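Local structure of glutaredoxin (Chlorella sorokiniana, 4I2U) at residues A[4-12]-A[57-65]; A[27-38]-A[84-92]. The protein binds glutathione in a thioredoxin-fold pocket and, as a glutaredoxin, probably uses it to reduce disulfides and keep the cell's redox balance. All blocks are in the same frame, centred on the assembly; numbering follows the deposited sequence.

Contact 1: A[4-12]-A[57-65]. With GSH (glutathione), chain B.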
loop_
_atom_site.group_PDB
_atom_site.type_symbol
_atom_site.label_atom_id
_atom_site.label_comp_id
_atom_site.label_asym_id
_atom_site.label_seq_id
_atom_site.Cartn_x
_atom_site.Cartn_y
_atom_site.Cartn_z
ATOM N N ALA A 4 -12.721 -11.466 -2.714
ATOM C CA ALA A 4 -11.959 -10.429 -2.019
ATOM C C ALA A 4 -10.563 -10.923 -1.672
ATOM O O ALA A 4 -9.581 -10.216 -1.885
ATOM C CB ALA A 4 -12.689 -9.980 -0.754
ATOM N N LYS A 5 -10.470 -12.134 -1.135
ATOM C CA LYS A 5 -9.182 -12.697 -0.775
ATOM C C LYS A 5 -8.310 -12.846 -2.013
ATOM O O LYS A 5 -7.119 -12.510 -2.000
ATOM C CB LYS A 5 -9.361 -14.036 -0.062
ATOM C CG LYS A 5 -8.038 -14.732 0.267
ATOM C CD LYS A 5 -8.235 -15.941 1.156
ATOM C CE LYS A 5 -6.938 -16.297 1.877
ATOM N NZ LYS A 5 -5.874 -16.685 0.920
ATOM N N GLN A 6 -8.888 -13.371 -3.092
ATOM C CA GLN A 6 -8.110 -13.570 -4.311
ATOM C C GLN A 6 -7.622 -12.237 -4.855
ATOM O O GLN A 6 -6.485 -12.116 -5.323
ATOM C CB GLN A 6 -8.942 -14.299 -5.360
ATOM C CG GLN A 6 -8.140 -14.785 -6.557
ATOM C CD GLN A 6 -9.011 -15.463 -7.599
ATOM O OE1 GLN A 6 -9.466 -14.827 -8.552
ATOM N NE2 GLN A 6 -9.255 -16.760 -7.419
ATOM N N LEU A 7 -8.482 -11.229 -4.811
ATOM C CA LEU A 7 -8.092 -9.895 -5.251
ATOM C C LEU A 7 -6.908 -9.365 -4.458
ATOM O O LEU A 7 -5.908 -8.906 -5.025
ATOM C CB LEU A 7 -9.274 -8.938 -5.130
ATOM C CG LEU A 7 -9.084 -7.470 -5.528
ATOM C CD1 LEU A 7 -8.336 -6.626 -4.504
ATOM C CD2 LEU A 7 -8.409 -7.360 -6.879
ATOM N N VAL A 8 -6.983 -9.414 -3.136
ATOM C CA VAL A 8 -5.906 -8.868 -2.327
ATOM C C VAL A 8 -4.622 -9.659 -2.536
ATOM O O VAL A 8 -3.556 -9.076 -2.787
ATOM C CB VAL A 8 -6.291 -8.835 -0.838
ATOM C CG1 VAL A 8 -5.101 -8.472 0.009
ATOM C CG2 VAL A 8 -7.436 -7.825 -0.620
ATOM N N ASP A 9 -4.703 -10.985 -2.437
ATOM C CA ASP A 9 -3.505 -11.814 -2.550
ATOM C C ASP A 9 -2.830 -11.613 -3.899
ATOM O O ASP A 9 -1.603 -11.448 -3.978
ATOM C CB ASP A 9 -3.833 -13.298 -2.368
ATOM C CG ASP A 9 -4.264 -13.659 -0.943
ATOM O OD1 ASP A 9 -4.168 -12.822 -0.025
ATOM O OD2 ASP A 9 -4.656 -14.839 -0.768
ATOM N N SER A 10 -3.610 -11.655 -4.969
ATOM C CA SER A 10 -3.060 -11.515 -6.314
ATOM C C SER A 10 -2.489 -10.124 -6.531
ATOM O O SER A 10 -1.491 -9.957 -7.222
ATOM C CB SER A 10 -4.131 -11.793 -7.364
ATOM O OG SER A 10 -4.531 -13.150 -7.331
ATOM N N THR A 11 -3.130 -9.120 -5.956
ATOM C CA THR A 11 -2.659 -7.766 -6.153
ATOM C C THR A 11 -1.316 -7.540 -5.465
ATOM O O THR A 11 -0.401 -6.945 -6.066
ATOM C CB THR A 11 -3.695 -6.743 -5.676
ATOM O OG1 THR A 11 -4.893 -6.893 -6.441
ATOM C CG2 THR A 11 -3.186 -5.320 -5.852
ATOM N N ILE A 12 -1.178 -7.995 -4.228
ATOM C CA ILE A 12 0.060 -7.733 -3.504
ATOM C C ILE A 12 1.201 -8.610 -3.994
ATOM O O ILE A 12 2.359 -8.227 -3.846
ATOM C CB ILE A 12 -0.088 -7.837 -1.961
ATOM C CG1 ILE A 12 -0.317 -9.283 -1.498
ATOM C CG2 ILE A 12 -1.178 -6.902 -1.492
ATOM C CD1 ILE A 12 -0.363 -9.425 0.013
ATOM N N ALA A 57 -15.813 -5.976 1.826
ATOM C CA ALA A 57 -15.310 -7.349 1.856
ATOM C C ALA A 57 -13.789 -7.366 1.780
ATOM O O ALA A 57 -13.120 -8.214 2.383
ATOM C CB ALA A 57 -15.899 -8.172 0.722
ATOM N N ILE A 58 -13.225 -6.469 0.989
ATOM C CA ILE A 58 -11.779 -6.367 0.906
ATOM C C ILE A 58 -11.200 -5.901 2.237
ATOM O O ILE A 58 -10.199 -6.441 2.711
ATOM C CB ILE A 58 -11.356 -5.448 -0.259
ATOM C CG1 ILE A 58 -11.688 -6.143 -1.585
ATOM C CG2 ILE A 58 -9.873 -5.114 -0.188
ATOM C CD1 ILE A 58 -11.623 -5.250 -2.770
ATOM N N GLN A 59 -11.837 -4.928 2.873
ATOM C CA GLN A 59 -11.387 -4.510 4.193
ATOM C C GLN A 59 -11.470 -5.643 5.199
ATOM O O GLN A 59 -10.592 -5.764 6.048
ATOM C CB GLN A 59 -12.192 -3.330 4.709
ATOM C CG GLN A 59 -11.926 -2.041 3.943
ATOM C CD GLN A 59 -12.638 -0.853 4.565
ATOM O OE1 GLN A 59 -13.731 -0.470 4.150
ATOM N NE2 GLN A 59 -12.035 -0.277 5.597
ATOM N N ASP A 60 -12.521 -6.455 5.117
ATOM C CA ASP A 60 -12.653 -7.620 5.989
ATOM C C ASP A 60 -11.475 -8.569 5.814
ATOM O O ASP A 60 -10.924 -9.064 6.798
ATOM C CB ASP A 60 -13.947 -8.374 5.671
ATOM C CG ASP A 60 -15.184 -7.683 6.164
ATOM O OD1 ASP A 60 -15.078 -6.773 7.013
ATOM O OD2 ASP A 60 -16.274 -8.102 5.705
ATOM N N TYR A 61 -11.077 -8.843 4.580
ATOM C CA TYR A 61 -9.929 -9.703 4.387
ATOM C C TYR A 61 -8.668 -9.018 4.876
ATOM O O TYR A 61 -7.780 -9.667 5.434
ATOM C CB TYR A 61 -9.775 -10.139 2.935
ATOM C CG TYR A 61 -8.556 -11.011 2.764
ATOM C CD1 TYR A 61 -8.424 -12.213 3.454
ATOM C CD2 TYR A 61 -7.514 -10.605 1.949
ATOM C CE1 TYR A 61 -7.272 -12.997 3.308
ATOM C CE2 TYR A 61 -6.367 -11.374 1.799
ATOM C CZ TYR A 61 -6.253 -12.571 2.479
ATOM O OH TYR A 61 -5.131 -13.376 2.323
ATOM N N LEU A 62 -8.525 -7.715 4.644
ATOM C CA LEU A 62 -7.366 -7.007 5.170
ATOM C C LEU A 62 -7.260 -7.110 6.694
ATOM O O LEU A 62 -6.151 -7.169 7.243
ATOM C CB LEU A 62 -7.353 -5.546 4.694
ATOM C CG LEU A 62 -7.055 -5.390 3.192
ATOM C CD1 LEU A 62 -7.440 -4.009 2.685
ATOM C CD2 LEU A 62 -5.571 -5.670 2.914
ATOM N N LEU A 63 -8.393 -7.165 7.388
ATOM C CA LEU A 63 -8.371 -7.403 8.829
ATOM C C LEU A 63 -7.745 -8.777 9.106
ATOM O O LEU A 63 -6.882 -8.937 9.992
ATOM C CB LEU A 63 -9.785 -7.342 9.379
ATOM C CG LEU A 63 -9.986 -7.802 10.818
ATOM C CD1 LEU A 63 -9.156 -7.001 11.807
ATOM C CD2 LEU A 63 -11.458 -7.722 11.155
ATOM N N GLU A 64 -8.161 -9.789 8.350
ATOM C CA GLU A 64 -7.596 -11.119 8.523
ATOM C C GLU A 64 -6.106 -11.154 8.223
ATOM O O GLU A 64 -5.328 -11.787 8.958
ATOM C CB GLU A 64 -8.332 -12.129 7.641
ATOM C CG GLU A 64 -9.794 -12.310 7.969
ATOM C CD GLU A 64 -10.408 -13.370 7.111
ATOM O OE1 GLU A 64 -10.755 -13.075 5.960
ATOM O OE2 GLU A 64 -10.518 -14.523 7.570
ATOM N N LEU A 65 -5.671 -10.507 7.157
ATOM C CA LEU A 65 -4.283 -10.611 6.730
ATOM C C LEU A 65 -3.360 -9.741 7.555
ATOM O O LEU A 65 -2.222 -10.134 7.817
ATOM C CB LEU A 65 -4.178 -10.233 5.252
ATOM C CG LEU A 65 -2.791 -10.359 4.631
ATOM C CD1 LEU A 65 -2.193 -11.754 4.815
ATOM C CD2 LEU A 65 -2.853 -9.953 3.155
HETATM N N1 GSH B . -3.530 6.047 12.036
HETATM C CA1 GSH B . -4.155 5.339 10.909
HETATM C C1 GSH B . -3.170 5.383 9.770
HETATM O O11 GSH B . -2.087 5.967 9.963
HETATM O O12 GSH B . -3.432 4.815 8.679
HETATM C CB1 GSH B . -5.498 6.003 10.612
HETATM C CG1 GSH B . -6.296 5.294 9.523
HETATM C CD1 GSH B . -7.787 5.545 9.668
HETATM O OE1 GSH B . -8.350 5.510 10.765
HETATM N N2 GSH B . -8.464 5.758 8.555
HETATM C CA2 GSH B . -9.924 5.897 8.548
HETATM C C2 GSH B . -10.626 4.572 8.361
HETATM O O2 GSH B . -10.028 3.592 7.943
HETATM C CB2 GSH B . -10.356 6.884 7.463
HETATM S SG2 GSH B . -9.858 8.586 7.849
HETATM N N3 GSH B . -11.903 4.515 8.713
HETATM C CA3 GSH B . -12.619 3.262 8.710
HETATM C C3 GSH B . -12.967 2.737 7.339
HETATM O O31 GSH B . -12.860 3.453 6.323
HETATM O O32 GSH B . -13.364 1.548 7.309
#

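Contact 2: A[27-38]-A[84-92]. With GSH (glutathione), chain B.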
loop_
_atom_site.group_PDB
_atom_site.type_symbol
_atom_site.label_atom_id
_atom_site.label_comp_id
_atom_site.label_asym_id
_atom_site.label_seq_id
_atom_site.Cartn_x
_atom_site.Cartn_y
_atom_site.Cartn_z
ATOM N N TYR A 27 -5.145 9.910 5.558
ATOM C CA TYR A 27 -4.065 8.960 5.825
ATOM C C TYR A 27 -3.661 8.260 4.540
ATOM O O TYR A 27 -2.476 7.978 4.333
ATOM C CB TYR A 27 -4.464 7.980 6.937
ATOM C CG TYR A 27 -4.573 8.704 8.254
ATOM C CD1 TYR A 27 -3.456 8.899 9.048
ATOM C CD2 TYR A 27 -5.773 9.241 8.680
ATOM C CE1 TYR A 27 -3.522 9.588 10.234
ATOM C CE2 TYR A 27 -5.847 9.937 9.869
ATOM C CZ TYR A 27 -4.729 10.106 10.643
ATOM O OH TYR A 27 -4.837 10.801 11.815
ATOM N N CYS A 28 -4.629 7.985 3.679
ATOM C CA CYS A 28 -4.354 7.447 2.355
ATOM C C CYS A 28 -3.586 8.453 1.515
ATOM O O CYS A 28 -2.598 8.101 0.861
ATOM C CB CYS A 28 -5.661 7.031 1.670
ATOM S SG CYS A 28 -6.451 5.662 2.518
ATOM N N VAL A 29 -4.006 9.715 1.551
ATOM C CA VAL A 29 -3.270 10.770 0.847
ATOM C C VAL A 29 -1.836 10.846 1.368
ATOM O O VAL A 29 -0.880 10.955 0.595
ATOM C CB VAL A 29 -3.979 12.136 1.023
ATOM C CG1 VAL A 29 -3.123 13.259 0.483
ATOM C CG2 VAL A 29 -5.334 12.110 0.330
ATOM N N LYS A 30 -1.675 10.802 2.683
ATOM C CA LYS A 30 -0.340 10.869 3.283
ATOM C C LYS A 30 0.539 9.692 2.828
ATOM O O LYS A 30 1.718 9.867 2.519
ATOM C CB LYS A 30 -0.488 10.864 4.806
ATOM C CG LYS A 30 0.800 10.884 5.597
ATOM C CD LYS A 30 0.514 10.706 7.102
ATOM C CE LYS A 30 -0.371 11.806 7.666
ATOM N NZ LYS A 30 -0.243 11.837 9.164
ATOM N N GLY A 31 -0.018 8.488 2.798
ATOM C CA GLY A 31 0.717 7.319 2.346
ATOM C C GLY A 31 1.114 7.428 0.883
ATOM O O GLY A 31 2.245 7.111 0.499
ATOM N N LYS A 32 0.185 7.874 0.043
ATOM C CA LYS A 32 0.482 8.100 -1.356
ATOM C C LYS A 32 1.591 9.112 -1.552
ATOM O O LYS A 32 2.528 8.863 -2.320
ATOM C CB LYS A 32 -0.764 8.546 -2.110
ATOM C CG LYS A 32 -1.828 7.467 -2.239
ATOM C CD LYS A 32 -3.153 8.061 -2.671
ATOM C CE LYS A 32 -4.180 6.993 -2.990
ATOM N NZ LYS A 32 -5.505 7.595 -3.217
ATOM N N ARG A 33 1.517 10.247 -0.865
ATOM C CA ARG A 33 2.538 11.278 -1.022
ATOM C C ARG A 33 3.896 10.792 -0.567
ATOM O O ARG A 33 4.919 11.127 -1.169
ATOM C CB ARG A 33 2.123 12.560 -0.301
ATOM C CG ARG A 33 0.992 13.298 -1.018
ATOM C CD ARG A 33 0.432 14.468 -0.198
ATOM N NE ARG A 33 -0.531 15.253 -0.973
ATOM C CZ ARG A 33 -1.408 16.113 -0.455
ATOM N NH1 ARG A 33 -1.463 16.314 0.858
ATOM N NH2 ARG A 33 -2.239 16.775 -1.262
ATOM N N ALA A 34 3.932 9.983 0.481
ATOM C CA ALA A 34 5.192 9.412 0.937
ATOM C C ALA A 34 5.815 8.514 -0.131
ATOM O O ALA A 34 7.007 8.616 -0.431
ATOM C CB ALA A 34 4.975 8.633 2.222
ATOM N N LEU A 35 5.023 7.626 -0.711
ATOM C CA LEU A 35 5.507 6.741 -1.756
ATOM C C LEU A 35 5.934 7.521 -3.009
ATOM O O LEU A 35 6.915 7.156 -3.669
ATOM C CB LEU A 35 4.420 5.729 -2.125
ATOM C CG LEU A 35 4.077 4.725 -1.013
ATOM C CD1 LEU A 35 2.767 4.057 -1.315
ATOM C CD2 LEU A 35 5.186 3.699 -0.870
ATOM N N GLU A 36 5.242 8.616 -3.308
ATOM C CA GLU A 36 5.502 9.387 -4.518
ATOM C C GLU A 36 6.791 10.167 -4.441
ATOM O O GLU A 36 7.247 10.678 -5.462
ATOM C CB GLU A 36 4.339 10.327 -4.811
ATOM C CG GLU A 36 3.096 9.604 -5.327
ATOM C CD GLU A 36 1.828 10.427 -5.238
ATOM O OE1 GLU A 36 1.911 11.641 -4.965
ATOM O OE2 GLU A 36 0.748 9.843 -5.436
ATOM N N LYS A 37 7.414 10.246 -3.272
ATOM C CA LYS A 37 8.751 10.823 -3.182
ATOM C C LYS A 37 9.747 9.964 -3.948
ATOM O O LYS A 37 10.782 10.456 -4.389
ATOM C CB LYS A 37 9.205 10.911 -1.730
ATOM C CG LYS A 37 8.391 11.829 -0.852
ATOM C CD LYS A 37 8.815 11.671 0.603
ATOM C CE LYS A 37 8.059 12.611 1.526
ATOM N NZ LYS A 37 8.578 14.005 1.467
ATOM N N PHE A 38 9.459 8.676 -4.083
ATOM C CA PHE A 38 10.425 7.721 -4.623
ATOM C C PHE A 38 10.012 7.085 -5.924
ATOM O O PHE A 38 10.885 6.653 -6.692
ATOM C CB PHE A 38 10.687 6.628 -3.587
ATOM C CG PHE A 38 11.049 7.172 -2.246
ATOM C CD1 PHE A 38 12.244 7.840 -2.079
ATOM C CD2 PHE A 38 10.186 7.077 -1.176
ATOM C CE1 PHE A 38 12.594 8.371 -0.861
ATOM C CE2 PHE A 38 10.536 7.606 0.056
ATOM C CZ PHE A 38 11.738 8.256 0.212
ATOM N N GLY A 84 -1.056 4.878 7.068
ATOM C CA GLY A 84 -0.536 6.116 6.515
ATOM C C GLY A 84 0.561 6.730 7.359
ATOM O O GLY A 84 1.603 7.151 6.821
ATOM N N ASP A 85 0.335 6.818 8.668
ATOM C CA ASP A 85 1.364 7.318 9.559
ATOM C C ASP A 85 2.607 6.441 9.475
ATOM O O ASP A 85 3.711 6.951 9.435
ATOM C CB ASP A 85 0.861 7.368 10.990
ATOM C CG ASP A 85 -0.126 8.494 11.231
ATOM O OD1 ASP A 85 -0.206 9.431 10.407
ATOM O OD2 ASP A 85 -0.824 8.400 12.250
ATOM N N ASP A 86 2.432 5.122 9.440
ATOM C CA ASP A 86 3.584 4.219 9.365
ATOM C C ASP A 86 4.364 4.439 8.081
ATOM O O ASP A 86 5.607 4.480 8.088
ATOM C CB ASP A 86 3.161 2.744 9.408
ATOM C CG ASP A 86 2.532 2.333 10.708
ATOM O OD1 ASP A 86 2.948 2.830 11.775
ATOM O OD2 ASP A 86 1.622 1.478 10.648
ATOM N N THR A 87 3.661 4.562 6.965
ATOM C CA THR A 87 4.323 4.687 5.678
ATOM C C THR A 87 5.074 6.009 5.610
ATOM O O THR A 87 6.208 6.067 5.104
ATOM C CB THR A 87 3.311 4.559 4.530
ATOM O OG1 THR A 87 2.708 3.261 4.560
ATOM C CG2 THR A 87 3.978 4.734 3.179
ATOM N N ASP A 88 4.466 7.073 6.091
ATOM C CA ASP A 88 5.133 8.362 6.153
ATOM C C ASP A 88 6.387 8.306 7.027
ATOM O O ASP A 88 7.435 8.843 6.663
ATOM C CB ASP A 88 4.160 9.401 6.690
ATOM C CG ASP A 88 4.737 10.778 6.679
ATOM O OD1 ASP A 88 4.841 11.362 5.577
ATOM O OD2 ASP A 88 5.110 11.257 7.773
ATOM N N ALA A 89 6.293 7.659 8.179
ATOM C CA ALA A 89 7.447 7.517 9.067
ATOM C C ALA A 89 8.562 6.723 8.404
ATOM O O ALA A 89 9.740 7.078 8.504
ATOM C CB ALA A 89 7.024 6.857 10.356
ATOM N N LEU A 90 8.209 5.649 7.711
ATOM C CA LEU A 90 9.213 4.834 7.023
ATOM C C LEU A 90 9.855 5.577 5.860
ATOM O O LEU A 90 11.025 5.393 5.569
ATOM C CB LEU A 90 8.569 3.533 6.548
ATOM C CG LEU A 90 8.150 2.607 7.679
ATOM C CD1 LEU A 90 7.209 1.564 7.094
ATOM C CD2 LEU A 90 9.322 1.939 8.357
ATOM N N ALA A 91 9.097 6.432 5.197
ATOM C CA ALA A 91 9.664 7.264 4.155
ATOM C C ALA A 91 10.724 8.175 4.741
ATOM O O ALA A 91 11.814 8.345 4.186
ATOM C CB ALA A 91 8.574 8.078 3.475
ATOM N N ARG A 92 10.413 8.777 5.872
ATOM C CA ARG A 92 11.313 9.734 6.486
ATOM C C ARG A 92 12.550 9.070 7.089
ATOM O O ARG A 92 13.621 9.682 7.147
ATOM C CB ARG A 92 10.558 10.487 7.580
ATOM C CG ARG A 92 11.378 11.494 8.373
ATOM C CD ARG A 92 10.571 12.114 9.524
ATOM N NE ARG A 92 9.610 11.173 10.103
ATOM C CZ ARG A 92 9.164 11.202 11.355
ATOM N NH1 ARG A 92 8.293 10.295 11.756
ATOM N NH2 ARG A 92 9.585 12.119 12.218
HETATM N N1 GSH B . -3.530 6.047 12.036
HETATM C CA1 GSH B . -4.155 5.339 10.909
HETATM C C1 GSH B . -3.170 5.383 9.770
HETATM O O11 GSH B . -2.087 5.967 9.963
HETATM O O12 GSH B . -3.432 4.815 8.679
HETATM C CB1 GSH B . -5.498 6.003 10.612
HETATM C CG1 GSH B . -6.296 5.294 9.523
HETATM C CD1 GSH B . -7.787 5.545 9.668
HETATM O OE1 GSH B . -8.350 5.510 10.765
HETATM N N2 GSH B . -8.464 5.758 8.555
HETATM C CA2 GSH B . -9.924 5.897 8.548
HETATM C C2 GSH B . -10.626 4.572 8.361
HETATM O O2 GSH B . -10.028 3.592 7.943
HETATM C CB2 GSH B . -10.356 6.884 7.463
HETATM S SG2 GSH B . -9.858 8.586 7.849
HETATM N N3 GSH B . -11.903 4.515 8.713
HETATM C CA3 GSH B . -12.619 3.262 8.710
HETATM C C3 GSH B . -12.967 2.737 7.339
HETATM O O31 GSH B . -12.860 3.453 6.323
HETATM O O32 GSH B . -13.364 1.548 7.309
HETATM O O HOH W 1 -2.300 10.500 13.195
HETATM O O HOH W 2 3.476 11.926 3.283
#

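Contact 1: A[4-12]-A[57-65]
Tyr61 and Val8 each serve as a knob for the helix opposite, and these two knobs carry much of the packing of 4-12 on 57-65. The phenol ring of Tyr61 lies among Ala4, Lys5, Val8 and Asp9; its CG is anti to the backbone N (chi1 179°), which carries the ring across to the partner helix. Over one face passes the aliphatic part of Lys5, with CG 3.8 Å from the ring centroid in a CH-pi contact. The opposite face is backed by CB of Leu65 from its own helix, while Val8 comes in at the ring edge, its CB 3.5 Å from Tyr61 CD2. At the tip, Tyr61 OH donates to the syn lone pair of Asp9 OD1 over 2.6 Å, with carboxylate and ring planes 66° apart.

A second layer sets this carboxylate. Lys5, bent at its last torsion, sends NZ one turn on along its own helix to Asp9 OD2 in a 2.8 Å salt bridge, again on the syn side. Each carboxylate oxygen thus has its own donor, and one lysine both covers the ring and steadies the acid that the ring's hydroxyl binds; the ammonium would be expected to favour the ionised acid.

Toward the N-terminal ends of the two segments the contact is apolar: Val8 CG2 meets Ile58 CG2 at 3.7 Å, and Ala4 lets the backbones approach to 5.0 Å between its CA and that of Ile58. Gln59, on the far side of its helix, gives NE2 to glutathione O32 (2.8 Å). The axes cross at -63°, and the pair covers one side of the sheet of the thioredoxin fold, Val8, Ile12 and Leu62 resting on Phe20 of strand 17-21, and Ile12, Leu62 and Leu65 on Phe75 of strand 73-76.

Contact 2: A[27-38]-A[84-92]
Lys30 reaches from helix 26-36 to Asp85 at the start of helix 84-93, joining two helices of the thioredoxin fold that run side by side, 22° apart in direction, where glutathione binds. Its CB heads toward the partner helix, with CG anti to the backbone N (chi1 178°). CG lies 3.8 Å from Asp88 CB; CD passes Gly84 O; the chain then bends at chi3, CE comes close to Asp85 OD1, and NZ closes a 2.7 Å salt bridge to Asp85 OD1, meeting it nearly along its C-O axis.

That same oxygen sits at the rim of Tyr27, 3.3 Å from CE1 and near the ring plane, while one face of the ring takes glutathione CB1, 3.6 Å above its centre. A water joins Tyr27 OH to Asp85 OD2, so both carboxylate oxygens have partners. With an alanine in place of Tyr27, glutathione CB1 would probably lose its flat support, and the water one of its two protein partners.

The glutathione carboxylate near this ring is gripped by two backbone amides at the first turn of helix 84-93, those of Gly84 and Asp85, and the helix dipole is likely to favour its negative charge. Close approach here depends on glycine: a CB on Gly84 would clash with Tyr27 O, and CA of Gly84 and CA of Gly31 stand 4.5 Å apart. Farther along, the small side chains of Ala34 and Ala91 keep the helices close, and Ala91 CB also meets the edge of Phe38. Thr87 turns CG2 toward Gly31 O and Leu35, its hydroxyl being bonded to Gly83 O. Linking the two helices, a second water donates both to Lys30 O and, at 2.7 Å, to Asp88 OD1.

From the N terminus, helix 3-14 comes first and is met later by helix 55-66, so contact 1 closes a loop that takes in strand 17-21, helix 26-36 and strand 45-48. Contact 2 opens inside that loop, at 27-38, and closes beyond it, at 84-92, after strands 73-76 and 79-82. The two loops therefore cross rather than nest. Their centres stand 21 Å apart, on opposite sides of the chain's centre, and their nearest atoms remain about 9 Å from each other. Each ties together a pair of helices, and glutathione spans the interval, held by one end at helix 55-66 and by the other at helix 84-93.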